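Local structure of glcnac-alpha-1,4-gal-releasing endo-beta-galactosidase (Clostridium perfringens, 1UPS) at residues A[386-391]-A[402-407]; A[333-338]-A[367-372]; A[49-54]-A[62-67]; A[97-102]-A[247-252]. The protein releases the disaccharide GlcNAc-alpha-1,4-Gal as an endo-beta-galactosidase, probably by hydrolysing O-glycosidic bonds as a calcium-binding member of glycoside hydrolase family 16. All coordinates share one frame; numbering follows the deposited sequence. Where two conformers were deposited one is given.

How the contacts relate
Followed from the N terminus, the chain closes its four contacts one after another; none nests within or crosses another. Contact 3 comes first, shutting a short loop that leads into strand 66-70. Contact 4 then joins strand 94-99 to strand 246-254 across some 144 residues. Both lie in the family 16 glycosidase part of the chain and touch each other, Thr49 N sitting 2.8 Å from Met99 O in a probable hydrogen bond. On the other side of the chain's centre, contact 2 brings strand 370-375 against strand 335-340, and contact 1 closes the hairpin of strands 390-392 and 401-403. These two meet where Ile391 CG1 packs on Trp370 CZ3, 3.5 Å apart.

Contact 1. Residues A[386-391]-A[402-407]; sequences KPNMSI and YGNVPN
Ser390 and Gly403 hold the tight end of this contact as an antiparallel hydrogen-bonded pair. Ser390 N reaches Gly403 O at 2.8 Å in an almost straight bond (177° at the hydrogen), although the donor stands above the carbonyl plane. The return bond, Gly403 N to Ser390 O, is longer at 3.1 Å but lies in the plane of its carbonyl. Next to it, Met389 packs on Tyr402. Its CG is anti to its own carbonyl carbon and the chain is bent at chi2 (-62°) and chi3, which brings Met389 SD to the ring's edge, 3.8 Å from Tyr402 CD2. This is a Met-aromatic contact made in the plane of the ring. The methyl CE crosses toward Asn404 CB.

Toward Asn388 and Asn404 the strands give way to an exposed turn and loop, and a water does the joining. The water oxygen donates to Asn388 O at 2.8 Å, accepts from Val405 N at 3.2 Å and sits 3.0 Å from Ser390 OG, with which it is also hydrogen-bonded. Beyond it the amides of Asn388 and Asn404 lie side by side, their planes 13° apart, with Asn388 CB 3.9 Å from Asn404 ND2. A type I turn from Lys386 to Met389 leads into this short two-stranded beta hairpin, an element consistent with the ricin-type beta-trefoil expected for this part of the enzyme.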
loop_
_atom_site.group_PDB
_atom_site.type_symbol
_atom_site.label_atom_id
_atom_site.label_comp_id
_atom_site.label_asym_id
_atom_site.label_seq_id
_atom_site.Cartn_x
_atom_site.Cartn_y
_atom_site.Cartn_z
ATOM N N LYS A 386 -22.508 6.681 2.321
ATOM C CA LYS A 386 -22.576 7.953 1.595
ATOM C C LYS A 386 -21.174 8.500 1.355
ATOM O O LYS A 386 -20.703 9.372 2.102
ATOM C CB LYS A 386 -23.426 8.975 2.371
ATOM C CG LYS A 386 -24.871 8.545 2.693
ATOM C CD LYS A 386 -25.755 8.449 1.446
ATOM C CE LYS A 386 -27.082 7.762 1.777
ATOM N NZ LYS A 386 -27.874 7.424 0.555
ATOM N N PRO A 387 -20.505 7.995 0.316
ATOM C CA PRO A 387 -19.074 8.249 0.111
ATOM C C PRO A 387 -18.665 9.690 -0.230
ATOM O O PRO A 387 -17.459 9.949 -0.355
ATOM C CB PRO A 387 -18.704 7.264 -1.008
ATOM C CG PRO A 387 -19.955 7.053 -1.747
ATOM C CD PRO A 387 -21.059 7.102 -0.724
ATOM N N ASN A 388 -19.623 10.604 -0.374
ATOM C CA ASN A 388 -19.268 12.030 -0.479
ATOM C C ASN A 388 -19.162 12.728 0.886
ATOM O O ASN A 388 -18.772 13.888 0.963
ATOM C CB ASN A 388 -20.273 12.786 -1.350
ATOM C CG ASN A 388 -20.068 12.533 -2.834
ATOM O OD1 ASN A 388 -18.936 12.329 -3.298
ATOM N ND2 ASN A 388 -21.158 12.553 -3.589
ATOM N N MET A 389 -19.504 12.011 1.955
ATOM C CA MET A 389 -19.657 12.621 3.273
ATOM C C MET A 389 -18.456 12.311 4.152
ATOM O O MET A 389 -18.071 11.148 4.273
ATOM C CB MET A 389 -20.933 12.093 3.948
ATOM C CG MET A 389 -22.214 12.334 3.145
ATOM S SD MET A 389 -22.507 14.088 2.936
ATOM C CE MET A 389 -22.878 14.223 1.199
ATOM N N SER A 390 -17.870 13.348 4.758
ATOM C CA SER A 390 -16.755 13.184 5.684
ATOM C C SER A 390 -17.131 13.753 7.064
ATOM O O SER A 390 -18.045 14.573 7.182
ATOM C CB SER A 390 -15.475 13.840 5.154
ATOM O OG SER A 390 -15.644 15.232 4.964
ATOM N N ILE A 391 -16.410 13.310 8.092
ATOM C CA ILE A 391 -16.594 13.807 9.456
ATOM C C ILE A 391 -15.871 15.141 9.603
ATOM O O ILE A 391 -14.689 15.249 9.279
ATOM C CB ILE A 391 -16.028 12.798 10.471
ATOM C CG1 ILE A 391 -16.704 11.426 10.278
ATOM C CG2 ILE A 391 -16.251 13.339 11.885
ATOM C CD1 ILE A 391 -16.369 10.392 11.387
ATOM N N TYR A 402 -21.347 15.674 9.681
ATOM C CA TYR A 402 -20.817 15.075 8.458
ATOM C C TYR A 402 -21.321 15.959 7.314
ATOM O O TYR A 402 -22.353 16.638 7.446
ATOM C CB TYR A 402 -21.248 13.599 8.255
ATOM C CG TYR A 402 -22.718 13.470 7.927
ATOM C CD1 TYR A 402 -23.657 13.251 8.938
ATOM C CD2 TYR A 402 -23.179 13.648 6.612
ATOM C CE1 TYR A 402 -25.021 13.166 8.642
ATOM C CE2 TYR A 402 -24.531 13.580 6.309
ATOM C CZ TYR A 402 -25.440 13.333 7.327
ATOM O OH TYR A 402 -26.774 13.292 7.014
ATOM N N GLY A 403 -20.590 15.950 6.210
ATOM C CA GLY A 403 -20.985 16.685 5.020
ATOM C C GLY A 403 -19.924 16.527 3.949
ATOM O O GLY A 403 -18.886 15.897 4.171
ATOM N N ASN A 404 -20.184 17.128 2.796
ATOM C CA ASN A 404 -19.235 17.137 1.698
ATOM C C ASN A 404 -18.391 18.413 1.797
ATOM O O ASN A 404 -18.876 19.517 1.534
ATOM C CB ASN A 404 -19.991 17.046 0.351
ATOM C CG ASN A 404 -19.060 16.867 -0.835
ATOM O OD1 ASN A 404 -17.847 17.013 -0.703
ATOM N ND2 ASN A 404 -19.625 16.529 -2.010
ATOM N N VAL A 405 -17.149 18.260 2.240
ATOM C CA VAL A 405 -16.230 19.397 2.384
ATOM C C VAL A 405 -14.880 18.944 1.833
ATOM O O VAL A 405 -14.579 17.732 1.846
ATOM C CB VAL A 405 -16.118 19.911 3.865
ATOM C CG1 VAL A 405 -17.505 20.181 4.458
ATOM C CG2 VAL A 405 -15.307 18.962 4.742
ATOM N N PRO A 406 -14.096 19.874 1.294
ATOM C CA PRO A 406 -12.831 19.515 0.651
ATOM C C PRO A 406 -11.837 18.825 1.584
ATOM O O PRO A 406 -11.852 19.066 2.815
ATOM C CB PRO A 406 -12.302 20.872 0.169
ATOM C CG PRO A 406 -13.545 21.650 -0.094
ATOM C CD PRO A 406 -14.399 21.311 1.126
ATOM N N ASN A 407 -10.988 17.984 0.997
ATOM C CA ASN A 407 -9.954 17.259 1.755
ATOM C C ASN A 407 -8.974 18.183 2.485
ATOM O O ASN A 407 -8.379 17.795 3.508
ATOM C CB ASN A 407 -9.154 16.343 0.815
ATOM C CG ASN A 407 -10.012 15.272 0.153
ATOM O OD1 ASN A 407 -11.041 14.858 0.686
ATOM N ND2 ASN A 407 -9.587 14.824 -1.030
HETATM O O HOH W 1 -16.464 15.089 2.104
#

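Contact 2. Residues A[333-338]-A[367-372]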
loop_
_atom_site.group_PDB
_atom_site.type_symbol
_atom_site.label_atom_id
_atom_site.label_comp_id
_atom_site.label_asym_id
_atom_site.label_seq_id
_atom_site.Cartn_x
_atom_site.Cartn_y
_atom_site.Cartn_z
ATOM N N ASP A 333 -14.946 -5.463 6.200
ATOM C CA ASP A 333 -14.790 -5.276 4.757
ATOM C C ASP A 333 -13.653 -4.294 4.421
ATOM O O ASP A 333 -13.661 -3.659 3.365
ATOM C CB ASP A 333 -16.118 -4.804 4.125
ATOM C CG ASP A 333 -17.206 -5.876 4.140
ATOM O OD1 ASP A 333 -18.407 -5.511 4.089
ATOM O OD2 ASP A 333 -16.965 -7.104 4.177
ATOM N N GLY A 334 -12.683 -4.152 5.323
ATOM C CA GLY A 334 -11.603 -3.182 5.147
ATOM C C GLY A 334 -11.915 -1.749 5.585
ATOM O O GLY A 334 -11.042 -0.861 5.526
ATOM N N TYR A 335 -13.149 -1.518 6.026
ATOM C CA TYR A 335 -13.578 -0.199 6.499
ATOM C C TYR A 335 -13.430 -0.119 8.011
ATOM O O TYR A 335 -13.380 -1.134 8.686
ATOM C CB TYR A 335 -15.041 0.066 6.122
ATOM C CG TYR A 335 -15.250 0.215 4.640
ATOM C CD1 TYR A 335 -15.457 -0.905 3.832
ATOM C CD2 TYR A 335 -15.219 1.474 4.030
ATOM C CE1 TYR A 335 -15.636 -0.775 2.465
ATOM C CE2 TYR A 335 -15.394 1.612 2.650
ATOM C CZ TYR A 335 -15.604 0.481 1.879
ATOM O OH TYR A 335 -15.779 0.593 0.516
ATOM N N THR A 336 -13.369 1.099 8.531
ATOM C CA THR A 336 -13.217 1.324 9.960
ATOM C C THR A 336 -14.545 1.611 10.621
ATOM O O THR A 336 -15.329 2.413 10.110
ATOM C CB THR A 336 -12.294 2.559 10.137
ATOM O OG1 THR A 336 -10.999 2.250 9.611
ATOM C CG2 THR A 336 -12.054 2.878 11.602
ATOM N N LEU A 337 -14.789 0.996 11.783
ATOM C CA LEU A 337 -15.860 1.462 12.666
ATOM C C LEU A 337 -15.239 2.188 13.857
ATOM O O LEU A 337 -14.206 1.764 14.356
ATOM C CB LEU A 337 -16.714 0.289 13.173
ATOM C CG LEU A 337 -17.491 -0.441 12.068
ATOM C CD1 LEU A 337 -16.623 -1.579 11.516
ATOM C CD2 LEU A 337 -18.861 -0.955 12.544
ATOM N N LEU A 338 -15.877 3.265 14.312
ATOM C CA LEU A 338 -15.394 4.022 15.469
ATOM C C LEU A 338 -16.327 3.845 16.679
ATOM O O LEU A 338 -17.495 4.242 16.646
ATOM C CB LEU A 338 -15.256 5.509 15.105
ATOM C CG LEU A 338 -14.240 5.827 14.006
ATOM C CD1 LEU A 338 -14.436 7.278 13.507
ATOM C CD2 LEU A 338 -12.823 5.614 14.523
ATOM N N SER A 367 -23.712 2.784 7.061
ATOM C CA SER A 367 -23.723 4.131 7.652
ATOM C C SER A 367 -22.775 4.234 8.845
ATOM O O SER A 367 -22.434 5.339 9.276
ATOM C CB SER A 367 -25.134 4.539 8.092
ATOM O OG SER A 367 -25.501 3.944 9.321
ATOM N N ALA A 368 -22.358 3.082 9.374
ATOM C CA ALA A 368 -21.441 3.047 10.527
ATOM C C ALA A 368 -20.013 2.657 10.127
ATOM O O ALA A 368 -19.146 2.445 10.992
ATOM C CB ALA A 368 -21.979 2.094 11.603
ATOM N N GLN A 369 -19.757 2.592 8.827
ATOM C CA GLN A 369 -18.439 2.204 8.334
ATOM C C GLN A 369 -17.758 3.361 7.607
ATOM O O GLN A 369 -18.408 4.118 6.878
ATOM C CB GLN A 369 -18.564 1.005 7.409
ATOM C CG GLN A 369 -19.076 -0.234 8.125
ATOM C CD GLN A 369 -19.202 -1.398 7.182
ATOM O OE1 GLN A 369 -18.648 -1.360 6.085
ATOM N NE2 GLN A 369 -19.931 -2.439 7.593
ATOM N N TRP A 370 -16.449 3.482 7.813
ATOM C CA TRP A 370 -15.706 4.657 7.362
ATOM C C TRP A 370 -14.403 4.300 6.642
ATOM O O TRP A 370 -13.700 3.394 7.058
ATOM C CB TRP A 370 -15.405 5.549 8.576
ATOM C CG TRP A 370 -16.629 5.935 9.345
ATOM C CD1 TRP A 370 -17.177 5.267 10.407
ATOM C CD2 TRP A 370 -17.456 7.088 9.127
ATOM N NE1 TRP A 370 -18.299 5.925 10.851
ATOM C CE2 TRP A 370 -18.491 7.049 10.088
ATOM C CE3 TRP A 370 -17.429 8.155 8.208
ATOM C CZ2 TRP A 370 -19.497 8.027 10.158
ATOM C CZ3 TRP A 370 -18.419 9.132 8.274
ATOM C CH2 TRP A 370 -19.446 9.060 9.249
ATOM N N SER A 371 -14.110 4.992 5.538
ATOM C CA SER A 371 -12.794 4.916 4.900
ATOM C C SER A 371 -11.837 5.884 5.593
ATOM O O SER A 371 -12.195 7.030 5.842
ATOM C CB SER A 371 -12.888 5.282 3.419
ATOM O OG SER A 371 -13.732 4.390 2.717
ATOM N N GLU A 372 -10.626 5.419 5.904
ATOM C CA GLU A 372 -9.580 6.271 6.483
ATOM C C GLU A 372 -8.670 6.802 5.385
ATOM O O GLU A 372 -8.087 6.027 4.613
ATOM C CB GLU A 372 -8.742 5.462 7.452
ATOM C CG GLU A 372 -9.201 5.493 8.884
ATOM C CD GLU A 372 -8.360 4.584 9.757
ATOM O OE1 GLU A 372 -8.944 3.714 10.433
ATOM O OE2 GLU A 372 -7.114 4.734 9.763
HETATM O O HOH W 2 -18.575 3.509 13.369
#
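A single antiparallel bridge, Thr336 with Trp370, pins two strand segments that cross at 111°. Thr336 N gives its hydrogen to Trp370 O at 2.7 Å, nearly straight at 170°; Trp370 N answers to Thr336 O at 2.8 Å through a more bent approach, and both donors lie in the carbonyl planes. Beside the bridge, the hydroxyl of Thr336, anti to its carbonyl carbon, adds a side-chain bond: Thr336 OG1 donates to Glu372 OE1 at 2.7 Å from above the carboxylate plane. The indole also turns its edge to the Thr336 carbonyl, Trp370 CD1 standing 3.4 Å from Thr336 O. On the neighbouring residue, Tyr335 points toward the partner segment and meets Ser371 with its ring edge, Tyr335 CE2 lying 3.2 Å from Ser371 OG. Tyr335 CB rests on Gln369 CB at 3.9 Å. A water links the other end, accepting from Leu338 N and donating to Ala368 O.

One step out, Arg384 binds both Gln369 OE1 and Asp333 OD1 and so ties the two segments from outside, while Leu347 O takes the indole NH of Trp370. Glu372 OE1 also forms a salt bridge with Lys329, and OE2 bonds to Tyr239 OH, a residue in the family 16 range. The Glu372 carboxylate is probably ionised, the neighbouring lysine and the two hydroxyls tending to lower its pKa.

Contact 3. Residues A[49-54]-A[62-67]; sequences TDYYLP and SAKANY
Within the family 16 glycosidase region, a single backbone bridge between Tyr51 and Lys64 closes the loop that leads into strand 66-70. Two main-chain hydrogen bonds flank it. Ala65 N donates to Asp50 O at 2.9 Å, and Tyr52 N donates to Ala63 O at 3.0 Å; in each the donor stands above the carbonyl plane.

The charged contacts gather on Asp50, whose carboxylate is swung between its backbone N and carbonyl carbon (chi1 54°). Lys64 runs alongside it and bends at its last torsion, bringing Lys64 NZ to 3.1 Å from Asp50 OD2 in a salt bridge, above the carboxylate plane, with a weaker bond to OD1. OD1 has a second cationic partner in Arg45, so the buried acid is probably held in its ionised form.

The tyrosines add packing first and hydroxyl bonds second. The aliphatic part of Lys64 crosses the Tyr51 ring obliquely, with CG over one face near the rim. NZ makes only a weak bond to Tyr51 OH, which has its stronger partner in Glu61. Tyr67, its ring plane turned 58° against the carboxylate and its edge toward OD1, donates from above the carboxylate plane, Tyr67 OH to Asp50 OD1 at 2.8 Å.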
loop_
_atom_site.group_PDB
_atom_site.type_symbol
_atom_site.label_atom_id
_atom_site.label_comp_id
_atom_site.label_asym_id
_atom_site.label_seq_id
_atom_site.Cartn_x
_atom_site.Cartn_y
_atom_site.Cartn_z
ATOM N N THR A 49 17.289 -13.099 -9.068
ATOM C CA THR A 49 17.394 -13.654 -10.405
ATOM C C THR A 49 16.904 -12.630 -11.442
ATOM O O THR A 49 16.038 -11.805 -11.140
ATOM C CB THR A 49 16.671 -15.018 -10.504
ATOM O OG1 THR A 49 16.933 -15.593 -11.794
ATOM C CG2 THR A 49 15.123 -14.891 -10.425
ATOM N N ASP A 50 17.482 -12.660 -12.642
ATOM C CA ASP A 50 17.114 -11.696 -13.688
ATOM C C ASP A 50 16.210 -12.312 -14.764
ATOM O O ASP A 50 16.324 -12.028 -15.957
ATOM C CB ASP A 50 18.348 -10.981 -14.268
ATOM C CG ASP A 50 19.419 -11.935 -14.759
ATOM O OD1 ASP A 50 20.463 -11.431 -15.262
ATOM O OD2 ASP A 50 19.327 -13.179 -14.671
ATOM N N TYR A 51 15.281 -13.144 -14.312
ATOM C CA TYR A 51 14.250 -13.688 -15.178
ATOM C C TYR A 51 12.882 -13.411 -14.571
ATOM O O TYR A 51 12.711 -13.492 -13.335
ATOM C CB TYR A 51 14.423 -15.196 -15.317
ATOM C CG TYR A 51 15.641 -15.618 -16.111
ATOM C CD1 TYR A 51 16.899 -15.690 -15.507
ATOM C CD2 TYR A 51 15.529 -15.977 -17.453
ATOM C CE1 TYR A 51 18.028 -16.078 -16.236
ATOM C CE2 TYR A 51 16.650 -16.379 -18.193
ATOM C CZ TYR A 51 17.890 -16.429 -17.571
ATOM O OH TYR A 51 18.994 -16.841 -18.281
ATOM N N TYR A 52 11.905 -13.146 -15.438
ATOM C CA TYR A 52 10.553 -12.835 -15.009
ATOM C C TYR A 52 9.741 -14.148 -14.989
ATOM O O TYR A 52 9.554 -14.764 -16.034
ATOM C CB TYR A 52 9.945 -11.792 -15.977
ATOM C CG TYR A 52 8.532 -11.333 -15.634
ATOM C CD1 TYR A 52 8.081 -11.308 -14.310
ATOM C CD2 TYR A 52 7.656 -10.912 -16.641
ATOM C CE1 TYR A 52 6.754 -10.888 -13.999
ATOM C CE2 TYR A 52 6.349 -10.483 -16.350
ATOM C CZ TYR A 52 5.910 -10.477 -15.027
ATOM O OH TYR A 52 4.615 -10.080 -14.755
ATOM N N LEU A 53 9.289 -14.584 -13.806
ATOM C CA LEU A 53 8.426 -15.794 -13.674
ATOM C C LEU A 53 8.720 -16.900 -14.712
ATOM O O LEU A 53 7.821 -17.338 -15.440
ATOM C CB LEU A 53 6.935 -15.416 -13.699
ATOM C CG LEU A 53 6.501 -14.379 -12.655
ATOM C CD1 LEU A 53 5.082 -13.859 -12.951
ATOM C CD2 LEU A 53 6.584 -14.957 -11.234
ATOM N N PRO A 54 9.978 -17.350 -14.774
ATOM C CA PRO A 54 10.418 -18.234 -15.871
ATOM C C PRO A 54 9.727 -19.605 -15.919
ATOM O O PRO A 54 9.732 -20.238 -16.980
ATOM C CB PRO A 54 11.924 -18.364 -15.641
ATOM C CG PRO A 54 12.119 -18.093 -14.157
ATOM C CD PRO A 54 11.077 -17.035 -13.839
ATOM N N SER A 62 13.486 -16.332 -23.032
ATOM C CA SER A 62 12.655 -15.187 -23.463
ATOM C C SER A 62 12.364 -14.218 -22.309
ATOM O O SER A 62 12.149 -13.025 -22.531
ATOM C CB SER A 62 11.332 -15.646 -24.142
ATOM O OG SER A 62 10.452 -16.430 -23.306
ATOM N N ALA A 63 12.382 -14.748 -21.084
ATOM C CA ALA A 63 11.956 -14.015 -19.901
ATOM C C ALA A 63 13.109 -13.264 -19.229
ATOM O O ALA A 63 12.929 -12.635 -18.191
ATOM C CB ALA A 63 11.267 -14.974 -18.915
ATOM N N LYS A 64 14.296 -13.319 -19.825
ATOM C CA LYS A 64 15.465 -12.610 -19.263
ATOM C C LYS A 64 15.334 -11.080 -19.340
ATOM O O LYS A 64 14.895 -10.535 -20.357
ATOM C CB LYS A 64 16.768 -13.057 -19.944
ATOM C CG LYS A 64 18.029 -12.621 -19.153
ATOM C CD LYS A 64 19.262 -13.456 -19.463
ATOM C CE LYS A 64 20.446 -13.041 -18.562
ATOM N NZ LYS A 64 20.635 -13.954 -17.369
ATOM N N ALA A 65 15.763 -10.406 -18.270
ATOM C CA ALA A 65 15.698 -8.954 -18.162
ATOM C C ALA A 65 16.860 -8.290 -18.871
ATOM O O ALA A 65 17.946 -8.874 -18.975
ATOM C CB ALA A 65 15.709 -8.534 -16.694
ATOM N N ASN A 66 16.626 -7.069 -19.350
ATOM C CA ASN A 66 17.717 -6.177 -19.701
ATOM C C ASN A 66 17.836 -5.107 -18.645
ATOM O O ASN A 66 16.837 -4.624 -18.143
ATOM C CB ASN A 66 17.530 -5.578 -21.090
ATOM C CG ASN A 66 17.652 -6.636 -22.168
ATOM O OD1 ASN A 66 18.671 -7.354 -22.252
ATOM N ND2 ASN A 66 16.608 -6.766 -22.980
ATOM N N TYR A 67 19.072 -4.779 -18.288
ATOM C CA TYR A 67 19.320 -3.793 -17.231
ATOM C C TYR A 67 20.797 -3.378 -17.259
ATOM O O TYR A 67 21.638 -4.049 -17.894
ATOM C CB TYR A 67 18.950 -4.346 -15.834
ATOM C CG TYR A 67 19.730 -5.596 -15.451
ATOM C CD1 TYR A 67 19.293 -6.864 -15.864
ATOM C CD2 TYR A 67 20.913 -5.516 -14.711
ATOM C CE1 TYR A 67 20.006 -8.018 -15.546
ATOM C CE2 TYR A 67 21.656 -6.682 -14.386
ATOM C CZ TYR A 67 21.180 -7.926 -14.806
ATOM O OH TYR A 67 21.883 -9.078 -14.516
#

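Contact 4. Residues A[97-102]-A[247-252]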
loop_
_atom_site.group_PDB
_atom_site.type_symbol
_atom_site.label_atom_id
_atom_site.label_comp_id
_atom_site.label_asym_id
_atom_site.label_seq_id
_atom_site.Cartn_x
_atom_site.Cartn_y
_atom_site.Cartn_z
ATOM N N ALA A 97 12.540 -7.798 -15.759
ATOM C CA ALA A 97 12.279 -8.027 -14.319
ATOM C C ALA A 97 13.449 -8.665 -13.563
ATOM O O ALA A 97 14.201 -9.483 -14.126
ATOM C CB ALA A 97 11.027 -8.930 -14.155
ATOM N N ILE A 98 13.571 -8.317 -12.278
ATOM C CA ILE A 98 14.345 -9.146 -11.357
ATOM C C ILE A 98 13.412 -9.647 -10.264
ATOM O O ILE A 98 12.398 -8.991 -9.952
ATOM C CB ILE A 98 15.595 -8.412 -10.786
ATOM C CG1 ILE A 98 15.206 -7.204 -9.906
ATOM C CG2 ILE A 98 16.523 -7.992 -11.936
ATOM C CD1 ILE A 98 16.365 -6.638 -9.061
ATOM N N MET A 99 13.732 -10.813 -9.693
ATOM C CA MET A 99 12.900 -11.361 -8.620
ATOM C C MET A 99 13.778 -11.871 -7.502
ATOM O O MET A 99 14.872 -12.334 -7.769
ATOM C CB MET A 99 12.039 -12.522 -9.125
ATOM C CG MET A 99 11.290 -12.267 -10.438
ATOM S SD MET A 99 9.927 -13.413 -10.698
ATOM C CE MET A 99 10.845 -15.028 -10.687
ATOM N N SER A 100 13.293 -11.790 -6.261
ATOM C CA SER A 100 14.051 -12.275 -5.093
ATOM C C SER A 100 13.828 -13.775 -4.788
ATOM O O SER A 100 14.103 -14.238 -3.679
ATOM C CB SER A 100 13.733 -11.422 -3.853
ATOM O OG SER A 100 12.450 -11.749 -3.324
ATOM N N PHE A 101 13.353 -14.525 -5.779
ATOM C CA PHE A 101 13.043 -15.956 -5.620
ATOM C C PHE A 101 12.946 -16.589 -7.012
ATOM O O PHE A 101 12.912 -15.885 -8.039
ATOM C CB PHE A 101 11.692 -16.135 -4.902
ATOM C CG PHE A 101 10.540 -15.571 -5.688
ATOM C CD1 PHE A 101 10.233 -14.212 -5.608
ATOM C CD2 PHE A 101 9.829 -16.381 -6.580
ATOM C CE1 PHE A 101 9.203 -13.666 -6.399
ATOM C CE2 PHE A 101 8.792 -15.851 -7.366
ATOM C CZ PHE A 101 8.482 -14.484 -7.271
ATOM N N ASP A 102 12.888 -17.915 -7.036
ATOM C CA ASP A 102 12.642 -18.670 -8.262
ATOM C C ASP A 102 11.966 -19.938 -7.778
ATOM O O ASP A 102 12.588 -20.740 -7.085
ATOM C CB ASP A 102 13.976 -18.956 -8.954
ATOM C CG ASP A 102 13.829 -19.650 -10.297
ATOM O OD1 ASP A 102 14.893 -19.922 -10.924
ATOM O OD2 ASP A 102 12.733 -19.957 -10.808
ATOM N N GLY A 247 7.666 -13.009 -1.744
ATOM C CA GLY A 247 8.853 -12.689 -2.518
ATOM C C GLY A 247 8.645 -11.369 -3.228
ATOM O O GLY A 247 7.514 -10.895 -3.307
ATOM N N THR A 248 9.732 -10.793 -3.750
ATOM C CA THR A 248 9.705 -9.450 -4.334
ATOM C C THR A 248 10.029 -9.481 -5.815
ATOM O O THR A 248 10.942 -10.192 -6.235
ATOM C CB THR A 248 10.755 -8.555 -3.600
ATOM O OG1 THR A 248 10.339 -8.389 -2.233
ATOM C CG2 THR A 248 10.771 -7.109 -4.182
ATOM N N ILE A 249 9.299 -8.676 -6.585
ATOM C CA ILE A 249 9.602 -8.473 -8.007
ATOM C C ILE A 249 9.773 -6.982 -8.252
ATOM O O ILE A 249 8.979 -6.175 -7.758
ATOM C CB ILE A 249 8.437 -9.022 -8.899
ATOM C CG1 ILE A 249 8.164 -10.511 -8.569
ATOM C CG2 ILE A 249 8.735 -8.743 -10.405
ATOM C CD1 ILE A 249 6.988 -11.130 -9.349
ATOM N N LEU A 250 10.811 -6.619 -9.012
ATOM C CA LEU A 250 10.992 -5.248 -9.459
ATOM C C LEU A 250 11.089 -5.306 -10.980
ATOM O O LEU A 250 11.964 -5.979 -11.522
ATOM C CB LEU A 250 12.291 -4.648 -8.872
ATOM C CG LEU A 250 12.211 -4.209 -7.417
ATOM C CD1 LEU A 250 13.654 -4.106 -6.799
ATOM C CD2 LEU A 250 11.467 -2.894 -7.296
ATOM N N ASN A 251 10.185 -4.615 -11.668
ATOM C CA ASN A 251 10.131 -4.736 -13.123
ATOM C C ASN A 251 9.507 -3.538 -13.831
ATOM O O ASN A 251 9.018 -2.591 -13.193
ATOM C CB ASN A 251 9.567 -6.126 -13.574
ATOM C CG ASN A 251 8.083 -6.334 -13.280
ATOM O OD1 ASN A 251 7.500 -5.687 -12.420
ATOM N ND2 ASN A 251 7.468 -7.289 -14.009
ATOM N N ILE A 252 9.589 -3.565 -15.157
ATOM C CA ILE A 252 9.055 -2.503 -15.985
ATOM C C ILE A 252 8.404 -3.161 -17.198
ATOM O O ILE A 252 8.841 -4.217 -17.624
ATOM C CB ILE A 252 10.175 -1.503 -16.368
ATOM C CG1 ILE A 252 9.591 -0.307 -17.143
ATOM C CG2 ILE A 252 11.359 -2.213 -17.100
ATOM C CD1 ILE A 252 10.552 0.933 -17.208
#
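Strand 97-99, on the outer edge of the six-stranded antiparallel sheet, fits against strand 247-252 within the beta-sandwich of the family 16 fold. Ile98 and Leu250 form the hydrogen-bonded pair: Ile98 N to Leu250 O is 2.9 Å and Leu250 N to Ile98 O is 3.0 Å, both bonds in the carbonyl planes.

On the face of Ala97, Met99, Ile249 and Asn251 the fit is close. The small methyl of Ala97 faces Asn251, Ala97 CB touching Asn251 CB at only 3.2 Å. The crowded first torsion of Asn251 (chi1 69°) turns its amide so that OD1 accepts from Trp149 NE1. Next along, Met99 and Ile249 lie side by side, Met99 SD touching Ile249 CD1 at 4.0 Å. The Phe101 ring settles into the hollow over Gly247, which has no side chain to fill it: Phe101 CD1 comes to 3.7 Å from Gly247 CA. The ring is thus held by Met99 CB over one of its faces and, across the contact, by Gly247 CA and by Ile249 CG1, which meets Phe101 CE1.

The reverse face carries Ile98 and Leu250, pointing the same way, with Ile98 CG1 4.0 Å from Leu250 CB. They reach the other layer of the sandwich, where Ile98 packs on Leu74 and Leu250 on Trp269.

At Ser100 the strand breaks off. Ser100 N still reaches Thr248 O at 2.8 Å, nearly along the carbonyl axis, but the return bond goes to a side chain: Thr248 N donates to Ser100 OG at 2.9 Å, and that hydroxyl is bonded in turn to Tyr124 O.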